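Local coordinates for L-asparaginase I (Vibrio cholerae, PDB 2OCD), which probably catalyses the hydrolysis of L-asparagine to L-aspartate and ammonium, at residues B[155-160]-B[175-180]; B[160-165]-B[300-305]; B[233-238]-B[264-269]. All blocks are in the same frame, centred on the assembly; numbering follows the deposited sequence. Where two conformers were deposited one is given.

Contact 1 of 3, residues B[155-160]-B[175-180]; sequences LMRGNR and PNLPPL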
ATOM      1  N   LEU B 155      -0.032  11.496  13.424  1.00 16.04           N
ATOM      2  CA  LEU B 155       0.716  12.162  14.441  1.00 15.27           C
ATOM      3  C   LEU B 155       1.890  11.298  14.756  1.00 15.37           C
ATOM      4  O   LEU B 155       1.711  10.162  15.184  1.00 14.40           O
ATOM      5  CB  LEU B 155      -0.127  12.293  15.698  1.00 15.32           C
ATOM      6  CG  LEU B 155       0.578  13.053  16.822  1.00 15.09           C
ATOM      7  CD1 LEU B 155       0.675  14.537  16.436  1.00 12.33           C
ATOM      8  CD2 LEU B 155      -0.132  12.830  18.194  1.00 13.14           C
HETATM    9  N   MSE B 156       3.092  11.835  14.600  1.00 15.40           N
HETATM   10  CA  MSE B 156       4.290  11.051  14.853  1.00 16.57           C
HETATM   11  C   MSE B 156       5.076  11.575  16.016  1.00 14.74           C
HETATM   12  O   MSE B 156       5.018  12.742  16.303  1.00 15.40           O
HETATM   13  CB  MSE B 156       5.173  11.031  13.612  1.00 16.02           C
HETATM   14  CG  MSE B 156       4.495  10.399  12.413  1.00 17.84           C
HETATM   15 SE   MSE B 156       5.180  11.198  10.766  0.80 25.36          SE
HETATM   16  CE  MSE B 156       3.730  12.581  10.571  1.00 20.64           C
ATOM     17  N   ARG B 157       5.841  10.710  16.678  1.00 13.90           N
ATOM     18  CA  ARG B 157       6.785  11.195  17.695  1.00 13.10           C
ATOM     19  C   ARG B 157       7.734  12.193  17.040  1.00 12.64           C
ATOM     20  O   ARG B 157       8.299  11.904  16.012  1.00 12.45           O
ATOM     21  CB  ARG B 157       7.547  10.043  18.339  1.00 12.94           C
ATOM     22  CG  ARG B 157       8.508  10.486  19.422  1.00 13.90           C
ATOM     23  CD  ARG B 157       8.973   9.326  20.342  1.00 13.11           C
ATOM     24  NE  ARG B 157       7.879   8.873  21.186  1.00 11.89           N
ATOM     25  CZ  ARG B 157       7.704   7.641  21.634  1.00 10.36           C
ATOM     26  NH1 ARG B 157       8.555   6.692  21.354  1.00 10.85           N
ATOM     27  NH2 ARG B 157       6.647   7.365  22.370  1.00 10.85           N
ATOM     28  N   GLY B 158       7.873  13.376  17.624  1.00 12.45           N
ATOM     29  CA  GLY B 158       8.659  14.447  17.049  1.00 11.77           C
ATOM     30  C   GLY B 158      10.050  14.033  16.710  1.00 11.92           C
ATOM     31  O   GLY B 158      10.510  14.201  15.575  1.00 11.42           O
ATOM     32  N   ASN B 159      10.732  13.425  17.675  1.00 12.92           N
ATOM     33  CA  ASN B 159      12.108  12.967  17.453  1.00 12.40           C
ATOM     34  C   ASN B 159      12.227  11.629  16.728  1.00 12.54           C
ATOM     35  O   ASN B 159      13.340  11.141  16.542  1.00 12.63           O
ATOM     36  CB  ASN B 159      12.878  12.955  18.762  1.00 12.78           C
ATOM     37  CG  ASN B 159      12.341  11.956  19.759  1.00 11.82           C
ATOM     38  OD1 ASN B 159      11.668  11.003  19.404  1.00  7.16           O
ATOM     39  ND2 ASN B 159      12.648  12.186  21.032  1.00 12.19           N
ATOM     40  N   ARG B 160      11.119  11.044  16.273  1.00 12.37           N
ATOM     41  CA  ARG B 160      11.209   9.904  15.329  1.00 13.26           C
ATOM     42  C   ARG B 160      10.942  10.273  13.846  1.00 14.11           C
ATOM     43  O   ARG B 160      10.912   9.377  12.964  1.00 12.39           O
ATOM     44  CB  ARG B 160      10.252   8.802  15.706  1.00 12.66           C
ATOM     45  CG  ARG B 160      10.488   8.281  17.069  1.00 13.85           C
ATOM     46  CD  ARG B 160      11.711   7.432  17.081  1.00 14.55           C
ATOM     47  NE  ARG B 160      11.583   6.347  18.044  1.00 13.84           N
ATOM     48  CZ  ARG B 160      12.225   5.198  17.936  1.00 11.82           C
ATOM     49  NH1 ARG B 160      13.049   4.993  16.907  1.00 10.49           N
ATOM     50  NH2 ARG B 160      12.037   4.265  18.860  1.00 11.02           N
ATOM     51  N   PRO B 175      10.217   6.310  10.201  1.00 17.76           N
ATOM     52  CA  PRO B 175      10.413   4.981   9.593  1.00 18.04           C
ATOM     53  C   PRO B 175      10.545   3.853  10.601  1.00 17.99           C
ATOM     54  O   PRO B 175      10.166   2.722  10.309  1.00 18.57           O
ATOM     55  CB  PRO B 175      11.746   5.128   8.831  1.00 18.29           C
ATOM     56  CG  PRO B 175      11.989   6.611   8.758  1.00 18.77           C
ATOM     57  CD  PRO B 175      11.350   7.215   9.948  1.00 17.87           C
ATOM     58  N   ASN B 176      11.083   4.184  11.769  1.00 17.66           N
ATOM     59  CA  ASN B 176      11.428   3.227  12.807  1.00 17.45           C
ATOM     60  C   ASN B 176      10.443   3.181  14.021  1.00 17.36           C
ATOM     61  O   ASN B 176      10.661   2.420  14.962  1.00 17.26           O
ATOM     62  CB  ASN B 176      12.879   3.524  13.255  1.00 17.96           C
ATOM     63  CG  ASN B 176      13.928   3.146  12.184  1.00 17.78           C
ATOM     64  OD1 ASN B 176      13.868   2.063  11.604  1.00 20.78           O
ATOM     65  ND2 ASN B 176      14.900   4.013  11.958  1.00 15.05           N
ATOM     66  N   LEU B 177       9.364   3.975  13.984  1.00 16.72           N
ATOM     67  CA  LEU B 177       8.319   3.958  15.002  1.00 16.79           C
ATOM     68  C   LEU B 177       6.963   4.152  14.314  1.00 17.28           C
ATOM     69  O   LEU B 177       6.809   5.054  13.513  1.00 18.47           O
ATOM     70  CB  LEU B 177       8.556   5.074  16.023  1.00 16.67           C
ATOM     71  CG  LEU B 177       8.082   5.037  17.504  1.00 16.37           C
ATOM     72  CD1 LEU B 177       6.813   5.839  17.720  1.00 13.87           C
ATOM     73  CD2 LEU B 177       7.970   3.583  18.036  1.00 10.63           C
ATOM     74  N   PRO B 178       5.979   3.287  14.582  1.00 17.77           N
ATOM     75  CA  PRO B 178       4.655   3.567  14.019  1.00 17.71           C
ATOM     76  C   PRO B 178       4.090   4.840  14.559  1.00 17.99           C
ATOM     77  O   PRO B 178       4.399   5.185  15.680  1.00 18.01           O
ATOM     78  CB  PRO B 178       3.797   2.419  14.532  1.00 17.76           C
ATOM     79  CG  PRO B 178       4.769   1.310  14.812  1.00 17.65           C
ATOM     80  CD  PRO B 178       5.997   2.016  15.337  1.00 17.66           C
ATOM     81  N   PRO B 179       3.217   5.502  13.796  1.00 18.61           N
ATOM     82  CA  PRO B 179       2.722   6.769  14.276  1.00 19.07           C
ATOM     83  C   PRO B 179       1.931   6.543  15.545  1.00 19.25           C
ATOM     84  O   PRO B 179       1.295   5.511  15.686  1.00 18.91           O
ATOM     85  CB  PRO B 179       1.822   7.284  13.145  1.00 19.15           C
ATOM     86  CG  PRO B 179       1.902   6.308  12.056  1.00 19.17           C
ATOM     87  CD  PRO B 179       2.578   5.088  12.537  1.00 18.72           C
ATOM     88  N   LEU B 180       2.028   7.511  16.460  1.00 19.82           N
ATOM     89  CA  LEU B 180       1.339   7.503  17.741  1.00 19.65           C
ATOM     90  C   LEU B 180      -0.138   7.553  17.575  1.00 20.54           C
ATOM     91  O   LEU B 180      -0.868   6.939  18.372  1.00 21.44           O
ATOM     92  CB  LEU B 180       1.720   8.718  18.535  1.00 19.65           C
ATOM     93  CG  LEU B 180       3.166   8.736  18.960  1.00 19.30           C
ATOM     94  CD1 LEU B 180       3.510  10.135  19.396  1.00 17.78           C
ATOM     95  CD2 LEU B 180       3.376   7.702  20.051  1.00 17.74           C
TER
HETATM   96  O   HOH W   1       5.967   7.985  15.403  1.00 31.30           O
HETATM   97  O   HOH W   2      11.493   7.020  13.111  1.00 19.54           O
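Arg157 holds CG anti to its backbone N (chi1 -178°), and a bend at chi3 (-70°) brings its guanidinium to Leu177 and Leu180. Arg160 sets CG anti to its carbonyl carbon instead, and bends at chi2 (-74°) and chi3 lay its chain across Leu177. The contact belongs to the mixed sheet of the N-terminal asparaginase domain. Strand 154-157 runs out into a 3-10 turn. Residues 175-180 pass beside it as an irregular lead-in to its antiparallel neighbour, strand 181-183.

Leu177 is shared by the two arginines. Its CD1 lies over one face of the Arg157 guanidinium, toward the rim, 4.1 Å from NH1. Its CG is 3.8 Å from Arg160 NE, and its CB lies over a face of that guanidinium. The leucine gives apolar cover, while the charge of Arg157 is met by Glu146 in a salt bridge. Gly333 O takes a further bond from Arg157 NH1.

Leu180 fills the strand side. Its CD1 comes within 3.6 Å of Arg157 N, and its chain crosses that of Arg157 at about a right angle. Next to it, Pro179 CB rests 3.5 Å from Leu155 O and also touches the selenomethionine Met156 at CG. One water bridges the two backbones: it accepts from Arg157 N at 3.0 Å and donates to Pro178 O at 3.2 Å.

Contact 2 of 3, residues B[160-165]-B[300-305]; sequences RSRKSH and DMTPEA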
ATOM      1  N   ARG B 160      11.119  11.044  16.273  1.00 12.37           N
ATOM      2  CA  ARG B 160      11.209   9.904  15.329  1.00 13.26           C
ATOM      3  C   ARG B 160      10.942  10.273  13.846  1.00 14.11           C
ATOM      4  O   ARG B 160      10.912   9.377  12.964  1.00 12.39           O
ATOM      5  CB  ARG B 160      10.252   8.802  15.706  1.00 12.66           C
ATOM      6  CG  ARG B 160      10.488   8.281  17.069  1.00 13.85           C
ATOM      7  CD  ARG B 160      11.711   7.432  17.081  1.00 14.55           C
ATOM      8  NE  ARG B 160      11.583   6.347  18.044  1.00 13.84           N
ATOM      9  CZ  ARG B 160      12.225   5.198  17.936  1.00 11.82           C
ATOM     10  NH1 ARG B 160      13.049   4.993  16.907  1.00 10.49           N
ATOM     11  NH2 ARG B 160      12.037   4.265  18.860  1.00 11.02           N
ATOM     12  N   SER B 161      10.837  11.575  13.571  1.00 14.63           N
ATOM     13  CA  SER B 161      10.310  12.029  12.302  1.00 16.10           C
ATOM     14  C   SER B 161      11.331  12.526  11.337  1.00 16.64           C
ATOM     15  O   SER B 161      12.366  13.007  11.718  1.00 16.65           O
ATOM     16  CB  SER B 161       9.247  13.123  12.543  1.00 16.84           C
ATOM     17  OG  SER B 161       8.041  12.492  12.990  1.00 19.74           O
ATOM     18  N   ARG B 162      11.022  12.400  10.066  1.00 18.69           N
ATOM     19  CA  ARG B 162      11.726  13.169   9.086  1.00 20.86           C
ATOM     20  C   ARG B 162      10.945  13.408   7.818  1.00 21.62           C
ATOM     21  O   ARG B 162      10.004  12.702   7.519  1.00 20.95           O
ATOM     22  CB  ARG B 162      13.090  12.582   8.788  1.00 21.13           C
ATOM     23  CG  ARG B 162      13.157  11.069   8.609  1.00 22.91           C
ATOM     24  CD  ARG B 162      14.443  10.494   9.230  1.00 22.97           C
ATOM     25  NE  ARG B 162      15.480  10.144   8.253  1.00 25.99           N
ATOM     26  CZ  ARG B 162      16.231  10.990   7.535  1.00 25.73           C
ATOM     27  NH1 ARG B 162      16.103  12.327   7.608  1.00 25.58           N
ATOM     28  NH2 ARG B 162      17.131  10.473   6.706  1.00 24.73           N
ATOM     29  N   LYS B 163      11.364  14.453   7.108  1.00 23.92           N
ATOM     30  CA  LYS B 163      10.795  14.820   5.831  1.00 25.63           C
ATOM     31  C   LYS B 163      11.328  13.894   4.760  1.00 27.04           C
ATOM     32  O   LYS B 163      12.453  14.016   4.294  1.00 26.96           O
ATOM     33  CB  LYS B 163      11.081  16.275   5.469  1.00 25.60           C
ATOM     34  CG  LYS B 163      10.201  16.805   4.307  1.00 25.41           C
ATOM     35  CD  LYS B 163      10.121  18.329   4.344  1.00 26.35           C
ATOM     36  CE  LYS B 163       9.791  18.973   3.009  1.00 27.39           C
ATOM     37  NZ  LYS B 163      10.249  20.419   2.985  1.00 28.86           N
ATOM     38  N   SER B 164      10.462  12.980   4.374  1.00 29.07           N
ATOM     39  CA  SER B 164      10.799  11.889   3.488  1.00 30.39           C
ATOM     40  C   SER B 164      10.568  12.302   2.043  1.00 31.19           C
ATOM     41  O   SER B 164      11.252  11.790   1.133  1.00 30.38           O
ATOM     42  CB  SER B 164       9.904  10.699   3.833  1.00 30.26           C
ATOM     43  OG  SER B 164       8.540  11.086   3.844  1.00 30.48           O
ATOM     44  N   HIS B 165       9.620  13.222   1.833  1.00 32.44           N
ATOM     45  CA  HIS B 165       9.245  13.606   0.475  1.00 34.52           C
ATOM     46  C   HIS B 165       9.087  15.126   0.365  1.00 35.63           C
ATOM     47  O   HIS B 165       8.550  15.767   1.274  1.00 35.83           O
ATOM     48  CB  HIS B 165       7.959  12.876   0.058  1.00 34.66           C
ATOM     49  CG  HIS B 165       7.730  12.813  -1.426  1.00 34.98           C
ATOM     50  ND1 HIS B 165       7.294  11.668  -2.055  1.00 35.56           N
ATOM     51  CD2 HIS B 165       7.831  13.758  -2.396  1.00 35.59           C
ATOM     52  CE1 HIS B 165       7.144  11.906  -3.349  1.00 36.42           C
ATOM     53  NE2 HIS B 165       7.467  13.168  -3.582  1.00 36.11           N
ATOM     54  N   ASP B 300      18.649   3.175  16.106  1.00 13.52           N
ATOM     55  CA  ASP B 300      17.722   3.567  14.988  1.00 13.38           C
ATOM     56  C   ASP B 300      17.333   5.042  14.978  1.00 12.79           C
ATOM     57  O   ASP B 300      16.213   5.383  14.586  1.00 11.74           O
ATOM     58  CB  ASP B 300      16.423   2.711  14.964  1.00 13.23           C
ATOM     59  CG  ASP B 300      15.610   2.763  16.257  1.00 14.97           C
ATOM     60  OD1 ASP B 300      16.029   3.332  17.308  1.00 17.06           O
ATOM     61  OD2 ASP B 300      14.512   2.177  16.235  1.00 20.35           O
HETATM   62  N   MSE B 301      18.242   5.909  15.424  1.00 12.00           N
HETATM   63  CA  MSE B 301      17.938   7.309  15.498  1.00 12.22           C
HETATM   64  C   MSE B 301      17.935   7.880  14.113  1.00 10.85           C
HETATM   65  O   MSE B 301      18.685   7.478  13.291  1.00 10.23           O
HETATM   66  CB  MSE B 301      18.965   8.057  16.339  1.00 11.69           C
HETATM   67  CG  MSE B 301      18.630   8.054  17.809  1.00 13.29           C
HETATM   68 SE   MSE B 301      19.579   9.427  18.866  0.70 19.27          SE
HETATM   69  CE  MSE B 301      21.372   8.580  18.881  1.00 15.59           C
ATOM     70  N   THR B 302      17.033   8.813  13.870  1.00 10.85           N
ATOM     71  CA  THR B 302      17.126   9.708  12.724  1.00 10.25           C
ATOM     72  C   THR B 302      18.360  10.659  12.928  1.00 10.93           C
ATOM     73  O   THR B 302      18.863  10.861  14.060  1.00 11.21           O
ATOM     74  CB  THR B 302      15.866  10.497  12.604  1.00  9.40           C
ATOM     75  OG1 THR B 302      15.738  11.334  13.765  1.00  7.41           O
ATOM     76  CG2 THR B 302      14.682   9.550  12.509  1.00  5.77           C
ATOM     77  N   PRO B 303      18.945  11.107  11.837  1.00 11.38           N
ATOM     78  CA  PRO B 303      19.965  12.147  11.879  1.00 12.48           C
ATOM     79  C   PRO B 303      19.511  13.322  12.679  1.00 12.57           C
ATOM     80  O   PRO B 303      20.284  13.863  13.494  1.00 12.49           O
ATOM     81  CB  PRO B 303      20.069  12.600  10.424  1.00 13.23           C
ATOM     82  CG  PRO B 303      19.752  11.285   9.617  1.00 12.42           C
ATOM     83  CD  PRO B 303      18.738  10.554  10.482  1.00 12.03           C
ATOM     84  N   GLU B 304      18.252  13.690  12.463  1.00 12.54           N
ATOM     85  CA  GLU B 304      17.696  14.842  13.125  1.00 12.72           C
ATOM     86  C   GLU B 304      17.558  14.597  14.628  1.00 11.57           C
ATOM     87  O   GLU B 304      17.919  15.468  15.407  1.00 10.18           O
ATOM     88  CB  GLU B 304      16.431  15.398  12.424  1.00 13.37           C
ATOM     89  CG  GLU B 304      15.567  14.368  11.745  1.00 18.43           C
ATOM     90  CD  GLU B 304      15.968  13.988  10.303  1.00 20.07           C
ATOM     91  OE1 GLU B 304      15.586  14.705   9.327  1.00 20.81           O
ATOM     92  OE2 GLU B 304      16.573  12.902  10.162  1.00 18.89           O
ATOM     93  N   ALA B 305      17.102  13.428  15.070  1.00 10.93           N
ATOM     94  CA  ALA B 305      17.075  13.215  16.524  1.00 10.96           C
ATOM     95  C   ALA B 305      18.509  13.243  17.020  1.00 11.44           C
ATOM     96  O   ALA B 305      18.771  13.654  18.176  1.00 12.75           O
ATOM     97  CB  ALA B 305      16.355  11.916  16.941  1.00 10.15           C
TER
HETATM   98  O   HOH W   3      13.963   6.766  14.696  1.00 19.52           O
HETATM   99  O   HOH W   4      13.459  12.532  13.925  1.00 16.45           O
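Arg162 reaches over the start of helix 303-315 and meets Thr302, Pro303 and Glu304. This is the tight part of the contact, which joins the N-terminal and C-terminal domains. Arg162 places CG between its backbone N and carbonyl carbon (chi1 44°), and bends at chi2 and chi3 curl the chain onto the helix end. Its NH1 forms a salt bridge to Glu304 OE2 at 2.7 Å. The guanidinium and carboxylate planes are 49° apart. Pro303 CD sits over the centre of the guanidinium, 3.9 Å from CZ. Thr302 CG2 presses on Arg162 CD at 3.4 Å. The same threonine is the N-cap of the helix: its OG1 accepts from Ala305 N at 2.8 Å. A water lies between that OG1 and Ser161 O. The solvent side is at Arg162 and Pro303.

The Arg160 end is buried but more loosely joined. Asp300 OD2 lies at the edge of the Arg160 guanidinium, near its plane, and pairs with NH1 in a salt bridge whose hydrogen bond is weak at 3.2 Å, although straight (169°). A water accepts from Arg160 NH1 and donates to Asp300 O. Asp300 OD1 is taken by Thr336 N.

Strand 162-166 forms a hairpin with strand 171-173, and at His165 its sheet continues into a parallel strand of a second subunit. At the helix start, Met301 and Pro303 rest on Leu271 of strand 267-272.

Contact 3 of 3, residues B[233-238]-B[264-269]; sequences QPVNAM and RGVIVV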
ATOM      1  N   GLN B 233      39.383  21.167  14.483  1.00 22.06           N
ATOM      2  CA  GLN B 233      38.751  21.981  15.503  1.00 22.02           C
ATOM      3  C   GLN B 233      38.028  23.032  14.700  1.00 21.05           C
ATOM      4  O   GLN B 233      38.502  23.436  13.632  1.00 19.19           O
ATOM      5  CB  GLN B 233      39.741  22.604  16.469  1.00 22.64           C
ATOM      6  CG  GLN B 233      40.905  21.688  16.906  1.00 26.70           C
ATOM      7  CD  GLN B 233      40.785  21.135  18.330  1.00 31.30           C
ATOM      8  OE1 GLN B 233      39.681  21.097  18.930  1.00 30.49           O
ATOM      9  NE2 GLN B 233      41.947  20.699  18.890  1.00 33.47           N
ATOM     10  N   PRO B 234      36.861  23.456  15.195  1.00 20.78           N
ATOM     11  CA  PRO B 234      36.307  23.244  16.553  1.00 21.24           C
ATOM     12  C   PRO B 234      35.423  22.000  16.801  1.00 20.84           C
ATOM     13  O   PRO B 234      34.811  21.855  17.864  1.00 20.75           O
ATOM     14  CB  PRO B 234      35.447  24.499  16.738  1.00 21.09           C
ATOM     15  CG  PRO B 234      34.938  24.747  15.333  1.00 21.47           C
ATOM     16  CD  PRO B 234      35.957  24.252  14.362  1.00 20.46           C
ATOM     17  N   VAL B 235      35.356  21.094  15.857  1.00 20.50           N
ATOM     18  CA  VAL B 235      34.342  20.062  15.967  1.00 19.97           C
ATOM     19  C   VAL B 235      34.369  19.327  17.302  1.00 20.26           C
ATOM     20  O   VAL B 235      35.383  18.792  17.707  1.00 20.55           O
ATOM     21  CB  VAL B 235      34.456  19.117  14.790  1.00 20.08           C
ATOM     22  CG1 VAL B 235      33.832  17.769  15.129  1.00 19.54           C
ATOM     23  CG2 VAL B 235      33.820  19.807  13.550  1.00 17.37           C
ATOM     24  N   ASN B 236      33.262  19.325  18.019  1.00 20.66           N
ATOM     25  CA  ASN B 236      33.212  18.567  19.279  1.00 20.76           C
ATOM     26  C   ASN B 236      32.384  17.254  19.190  1.00 21.48           C
ATOM     27  O   ASN B 236      32.386  16.453  20.152  1.00 22.33           O
ATOM     28  CB  ASN B 236      32.675  19.442  20.410  1.00 19.90           C
ATOM     29  CG  ASN B 236      31.263  19.946  20.143  1.00 20.14           C
ATOM     30  OD1 ASN B 236      30.610  19.541  19.154  1.00 18.10           O
ATOM     31  ND2 ASN B 236      30.777  20.838  21.013  1.00 15.30           N
ATOM     32  N   ALA B 237      31.666  17.050  18.077  1.00 21.20           N
ATOM     33  CA  ALA B 237      30.914  15.813  17.847  1.00 21.33           C
ATOM     34  C   ALA B 237      30.844  15.497  16.356  1.00 21.72           C
ATOM     35  O   ALA B 237      31.115  16.355  15.508  1.00 21.41           O
ATOM     36  CB  ALA B 237      29.508  15.859  18.465  1.00 21.27           C
HETATM   37  N   MSE B 238      30.470  14.249  16.066  1.00 22.35           N
HETATM   38  CA  MSE B 238      30.664  13.634  14.772  1.00 21.70           C
HETATM   39  C   MSE B 238      29.662  12.498  14.579  1.00 19.36           C
HETATM   40  O   MSE B 238      29.708  11.466  15.258  1.00 18.61           O
HETATM   41  CB  MSE B 238      32.092  13.090  14.745  1.00 23.83           C
HETATM   42  CG  MSE B 238      32.426  11.980  13.718  1.00 28.20           C
HETATM   43 SE   MSE B 238      32.645  12.719  11.955  0.80 49.32          SE
HETATM   44  CE  MSE B 238      33.251  14.555  12.429  1.00 44.56           C
ATOM     45  N   ARG B 264      40.600  12.645  22.387  1.00 14.70           N
ATOM     46  CA  ARG B 264      40.720  14.034  22.840  0.50 14.94           C
ATOM     47  C   ARG B 264      39.345  14.620  23.035  1.00 15.27           C
ATOM     48  O   ARG B 264      39.158  15.814  23.063  1.00 15.47           O
ATOM     49  CB  ARG B 264      41.644  14.910  21.961  0.50 14.52           C
ATOM     50  CG  ARG B 264      41.566  14.702  20.450  0.50 13.73           C
ATOM     51  CD  ARG B 264      40.894  15.837  19.695  0.50 11.65           C
ATOM     52  NE  ARG B 264      40.888  15.502  18.285  0.50 11.13           N
ATOM     53  CZ  ARG B 264      40.224  16.144  17.348  0.50  8.87           C
ATOM     54  NH1 ARG B 264      40.323  15.702  16.112  0.50  8.30           N
ATOM     55  NH2 ARG B 264      39.475  17.205  17.637  0.50  8.93           N
ATOM     56  N   GLY B 265      38.379  13.746  23.226  1.00 16.65           N
ATOM     57  CA  GLY B 265      37.053  14.164  23.669  1.00 16.98           C
ATOM     58  C   GLY B 265      36.010  14.480  22.613  1.00 17.72           C
ATOM     59  O   GLY B 265      35.055  15.210  22.929  1.00 19.31           O
ATOM     60  N   VAL B 266      36.131  13.936  21.396  1.00 16.59           N
ATOM     61  CA  VAL B 266      35.120  14.167  20.369  1.00 16.06           C
ATOM     62  C   VAL B 266      34.136  13.005  20.394  1.00 16.31           C
ATOM     63  O   VAL B 266      34.530  11.865  20.247  1.00 16.24           O
ATOM     64  CB  VAL B 266      35.744  14.220  18.939  1.00 16.04           C
ATOM     65  CG1 VAL B 266      34.642  14.312  17.840  1.00 15.30           C
ATOM     66  CG2 VAL B 266      36.779  15.335  18.801  1.00 14.89           C
ATOM     67  N   ILE B 267      32.847  13.266  20.551  1.00 16.75           N
ATOM     68  CA  ILE B 267      31.869  12.160  20.527  1.00 16.69           C
ATOM     69  C   ILE B 267      31.607  11.684  19.088  1.00 16.75           C
ATOM     70  O   ILE B 267      31.513  12.483  18.152  1.00 16.52           O
ATOM     71  CB  ILE B 267      30.565  12.534  21.255  1.00 16.72           C
ATOM     72  CG1 ILE B 267      30.730  12.309  22.759  1.00 18.58           C
ATOM     73  CG2 ILE B 267      29.462  11.683  20.774  1.00 16.34           C
ATOM     74  CD1 ILE B 267      30.027  13.318  23.562  1.00 19.96           C
ATOM     75  N   VAL B 268      31.536  10.371  18.920  1.00 16.39           N
ATOM     76  CA  VAL B 268      31.491   9.792  17.622  1.00 16.40           C
ATOM     77  C   VAL B 268      30.370   8.742  17.616  1.00 16.74           C
ATOM     78  O   VAL B 268      30.464   7.683  18.257  1.00 18.08           O
ATOM     79  CB  VAL B 268      32.869   9.232  17.217  1.00 17.06           C
ATOM     80  CG1 VAL B 268      32.804   8.598  15.784  1.00 17.81           C
ATOM     81  CG2 VAL B 268      33.957  10.342  17.267  1.00 13.53           C
ATOM     82  N   VAL B 269      29.284   9.070  16.919  1.00 15.63           N
ATOM     83  CA  VAL B 269      28.070   8.294  16.994  1.00 14.60           C
ATOM     84  C   VAL B 269      27.859   7.693  15.631  1.00 13.86           C
ATOM     85  O   VAL B 269      28.065   8.347  14.608  1.00 11.88           O
ATOM     86  CB  VAL B 269      26.859   9.173  17.409  1.00 15.28           C
ATOM     87  CG1 VAL B 269      26.648  10.302  16.443  1.00 14.61           C
ATOM     88  CG2 VAL B 269      25.546   8.329  17.584  1.00 15.77           C
TER
HETATM   89  O   HOH W   5      32.729  16.130  22.666  1.00 24.84           O
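Val266 is the main bump of this contact, set against the backbone of Val235 and Asn236, just before strand 237-242. Its CG1 lies 3.9 Å from Asn236 O and reaches the side chains of Val235 and Met238. Its CG2 approaches Val235 O. They lead into two parallel strands, 237-242 and 267-272, joined by helix 252-263 as a beta-alpha-beta unit. Gly265, at positive phi, closes that helix in a Schellman motif and turns the chain into the strand.

Farther along, Met238 and Val268 lie side by side and point the same way. With CG anti to its backbone N (chi1 159°), Met238 brings CG against both methyls of Val268, 4.0 Å from CG1. Ala237 and Ile267 share the other face. Ala237 packs on Leu310 and Leu314 of helix 303-315, and Leu310 also touches Ile267. Val235 packs on Val226 of a second subunit.

Two backbone bonds fix the register. Ile267 N gives to Asn236 O at 3.2 Å, and Val269 N gives to Met238 O at 2.9 Å, the latter nearly straight (169°). From Ala237 and Ile267 on, the chemistry is that of a buried seam: main-chain polar groups align the strands, and aliphatic side chains fill both faces.

Overall arrangement
From the N terminus, the chain first reaches residues 155-160. Contact 1 closes a short loop from there to 175-180, around the hairpin of strands 162-166 and 171-173. Contact 2 opens at Arg160, which both contacts share, before contact 1 has closed. The two therefore cross, and they touch, with centres 9 Å apart. Contact 2 closes only at 300-305, so it spans most of the second half and ties the N-terminal domain to the C-terminal one. Contact 3 opens and closes within that span, joining neighbouring strands of the C-terminal parallel sheet. Its centre is about 22 Å from that of contact 2 and about 28 Å from that of contact 1.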